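Local coordinates for glycosyl hydrolase 25 (Streptococcus pneumoniae, PDB 4FF5), which probably hydrolyses glycosidic bonds as a family 25 glycosyl hydrolase and acts as a virulence factor taking part in host-cell invasion, at residues 118-124 and 148-154. Residues are numbered along the deposited sequence; the frame is centred on the assembly and turned at random.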
loop_
_atom_site.group_PDB
_atom_site.type_symbol
_atom_site.label_atom_id
_atom_site.label_comp_id
_atom_site.label_asym_id
_atom_site.label_seq_id
_atom_site.Cartn_x
_atom_site.Cartn_y
_atom_site.Cartn_z
ATOM N N VAL A 118 8.607 -1.846 5.386
ATOM C CA VAL A 118 7.267 -2.314 5.100
ATOM C C VAL A 118 6.280 -1.243 5.529
ATOM O O VAL A 118 6.333 -0.745 6.660
ATOM C CB VAL A 118 6.956 -3.619 5.883
ATOM C CG1 VAL A 118 5.535 -4.099 5.603
ATOM C CG2 VAL A 118 7.964 -4.706 5.529
ATOM N N ALA A 119 5.388 -0.894 4.611
ATOM C CA ALA A 119 4.273 -0.014 4.883
ATOM C C ALA A 119 3.018 -0.868 4.830
ATOM O O ALA A 119 3.094 -2.056 4.501
ATOM C CB ALA A 119 4.229 1.085 3.827
ATOM N N VAL A 120 1.861 -0.277 5.132
ATOM C CA VAL A 120 0.632 -1.045 5.158
ATOM C C VAL A 120 -0.473 -0.336 4.377
ATOM O O VAL A 120 -0.399 0.871 4.171
ATOM C CB VAL A 120 0.150 -1.345 6.612
ATOM C CG1 VAL A 120 1.070 -2.376 7.295
ATOM C CG2 VAL A 120 -0.032 -0.062 7.432
ATOM N N TYR A 121 -1.505 -1.075 3.978
ATOM C CA TYR A 121 -2.680 -0.456 3.349
ATOM C C TYR A 121 -4.012 -1.074 3.776
ATOM O O TYR A 121 -4.066 -2.215 4.223
ATOM C CB TYR A 121 -2.556 -0.416 1.801
ATOM C CG TYR A 121 -2.886 -1.692 1.004
ATOM C CD1 TYR A 121 -4.182 -1.920 0.524
ATOM C CD2 TYR A 121 -1.881 -2.605 0.655
ATOM C CE1 TYR A 121 -4.486 -3.049 -0.224
ATOM C CE2 TYR A 121 -2.160 -3.722 -0.123
ATOM C CZ TYR A 121 -3.464 -3.942 -0.541
ATOM O OH TYR A 121 -3.729 -5.030 -1.305
ATOM N N ALA A 122 -5.079 -0.312 3.602
ATOM C CA ALA A 122 -6.441 -0.784 3.858
ATOM C C ALA A 122 -7.314 -0.455 2.671
ATOM O O ALA A 122 -7.258 0.658 2.165
ATOM C CB ALA A 122 -6.998 -0.120 5.115
ATOM N N TYR A 123 -8.147 -1.417 2.250
ATOM C CA TYR A 123 -9.119 -1.193 1.185
ATOM C C TYR A 123 -10.298 -0.461 1.820
ATOM O O TYR A 123 -10.951 -0.998 2.713
ATOM C CB TYR A 123 -9.545 -2.551 0.605
ATOM C CG TYR A 123 -10.503 -2.530 -0.565
ATOM C CD1 TYR A 123 -10.010 -2.349 -1.866
ATOM C CD2 TYR A 123 -11.864 -2.791 -0.407
ATOM C CE1 TYR A 123 -10.847 -2.363 -2.963
ATOM C CE2 TYR A 123 -12.728 -2.787 -1.510
ATOM C CZ TYR A 123 -12.198 -2.573 -2.787
ATOM O OH TYR A 123 -12.968 -2.574 -3.929
ATOM N N VAL A 124 -10.523 0.783 1.392
ATOM C CA VAL A 124 -11.482 1.689 2.036
ATOM C C VAL A 124 -12.852 1.415 1.433
ATOM O O VAL A 124 -13.056 1.603 0.244
ATOM C CB VAL A 124 -11.070 3.171 1.840
ATOM C CG1 VAL A 124 -12.132 4.116 2.377
ATOM C CG2 VAL A 124 -9.738 3.445 2.526
ATOM N N PRO A 148 4.758 0.383 10.985
ATOM C CA PRO A 148 4.893 0.458 9.528
ATOM C C PRO A 148 5.425 1.825 9.079
ATOM O O PRO A 148 5.220 2.837 9.765
ATOM C CB PRO A 148 3.468 0.214 9.033
ATOM C CG PRO A 148 2.589 0.654 10.153
ATOM C CD PRO A 148 3.342 0.326 11.407
ATOM N N SER A 149 6.116 1.842 7.945
ATOM C CA SER A 149 6.723 3.070 7.435
ATOM C C SER A 149 5.703 4.088 6.902
ATOM O O SER A 149 6.034 5.260 6.740
ATOM C CB SER A 149 7.743 2.740 6.350
ATOM O OG SER A 149 7.083 2.351 5.145
ATOM N N TYR A 150 4.482 3.629 6.603
ATOM C CA TYR A 150 3.454 4.473 6.021
ATOM C C TYR A 150 2.117 3.750 6.138
ATOM O O TYR A 150 2.075 2.524 6.157
ATOM C CB TYR A 150 3.763 4.735 4.542
ATOM C CG TYR A 150 3.755 6.198 4.144
ATOM C CD1 TYR A 150 4.939 6.943 4.142
ATOM C CD2 TYR A 150 2.569 6.836 3.765
ATOM C CE1 TYR A 150 4.942 8.288 3.779
ATOM C CE2 TYR A 150 2.562 8.178 3.396
ATOM C CZ TYR A 150 3.755 8.895 3.400
ATOM O OH TYR A 150 3.761 10.233 3.048
ATOM N N TYR A 151 1.036 4.509 6.201
ATOM C CA TYR A 151 -0.299 3.931 6.145
ATOM C C TYR A 151 -0.968 4.415 4.867
ATOM O O TYR A 151 -0.990 5.613 4.609
ATOM C CB TYR A 151 -1.118 4.418 7.327
ATOM C CG TYR A 151 -0.634 3.932 8.659
ATOM C CD1 TYR A 151 0.397 4.598 9.351
ATOM C CD2 TYR A 151 -1.241 2.836 9.264
ATOM C CE1 TYR A 151 0.821 4.138 10.607
ATOM C CE2 TYR A 151 -0.824 2.376 10.510
ATOM C CZ TYR A 151 0.197 3.028 11.179
ATOM O OH TYR A 151 0.574 2.532 12.424
ATOM N N TRP A 152 -1.506 3.494 4.078
ATOM C CA TRP A 152 -2.134 3.850 2.794
ATOM C C TRP A 152 -3.605 3.508 2.747
ATOM O O TRP A 152 -4.022 2.409 3.164
ATOM C CB TRP A 152 -1.424 3.109 1.656
ATOM C CG TRP A 152 -0.007 3.571 1.392
ATOM C CD1 TRP A 152 1.172 3.018 1.869
ATOM C CD2 TRP A 152 0.410 4.710 0.568
ATOM N NE1 TRP A 152 2.262 3.704 1.402
ATOM C CE2 TRP A 152 1.876 4.740 0.622
ATOM C CE3 TRP A 152 -0.262 5.679 -0.186
ATOM C CZ2 TRP A 152 2.623 5.692 -0.069
ATOM C CZ3 TRP A 152 0.502 6.647 -0.855
ATOM C CH2 TRP A 152 1.908 6.639 -0.811
ATOM N N LEU A 153 -4.399 4.431 2.194
ATOM C CA LEU A 153 -5.820 4.213 1.951
ATOM C C LEU A 153 -5.988 3.819 0.504
ATOM O O LEU A 153 -5.711 4.630 -0.389
ATOM C CB LEU A 153 -6.609 5.518 2.204
ATOM C CG LEU A 153 -7.025 5.768 3.670
ATOM C CD1 LEU A 153 -5.819 5.980 4.575
ATOM C CD2 LEU A 153 -8.016 6.928 3.734
ATOM N N ASP A 154 -6.393 2.577 0.267
ATOM C CA ASP A 154 -6.638 2.071 -1.087
ATOM C C ASP A 154 -8.096 2.380 -1.438
ATOM O O ASP A 154 -9.017 1.751 -0.917
ATOM C CB ASP A 154 -6.309 0.564 -1.153
ATOM C CG ASP A 154 -6.866 -0.122 -2.402
ATOM O OD1 ASP A 154 -7.407 0.550 -3.296
ATOM O OD2 ASP A 154 -6.824 -1.353 -2.462
#
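Asp154 sets its carboxylate between two tyrosines of the adjacent strand. OD2 lies 3.4 Å from Tyr123 CD1, at the ring edge and in its plane, with ring and carboxylate 84° apart; the same oxygen is 3.7 Å from Tyr121 CE1, where the side chains run side by side. With CG anti to the backbone N (chi1 165°), the carboxylate of Asp154 stands on the sheet face shared with Tyr121 and Tyr123. Further along this face, Tyr121 CB meets Trp152 CB at 3.7 Å, and the indole turns its edge to Val120 O and the methyl of Ala119. Beneath these side chains run six backbone hydrogen bonds, from Ser149 N to Val118 O (2.9 Å) through to Val124 N to Asp154 O (2.9 Å, 179° at the hydrogen). They pair neighbouring parallel strands of the TIM barrel, joined through helix 129-143 as a beta-alpha-beta unit, and continue into flanking residues. On the opposite face, with Leu153, Val120 CG2 packs on Tyr151 CD2 (3.6 Å); helices 129-143 and 163-177 cover this side. At the two ends of the pairing, Pro148 CG meets Val120 CG2 (3.8 Å) and Val124 CG2 meets Leu153 CG. Asp154 OD1 lies close to Glu156 OE2.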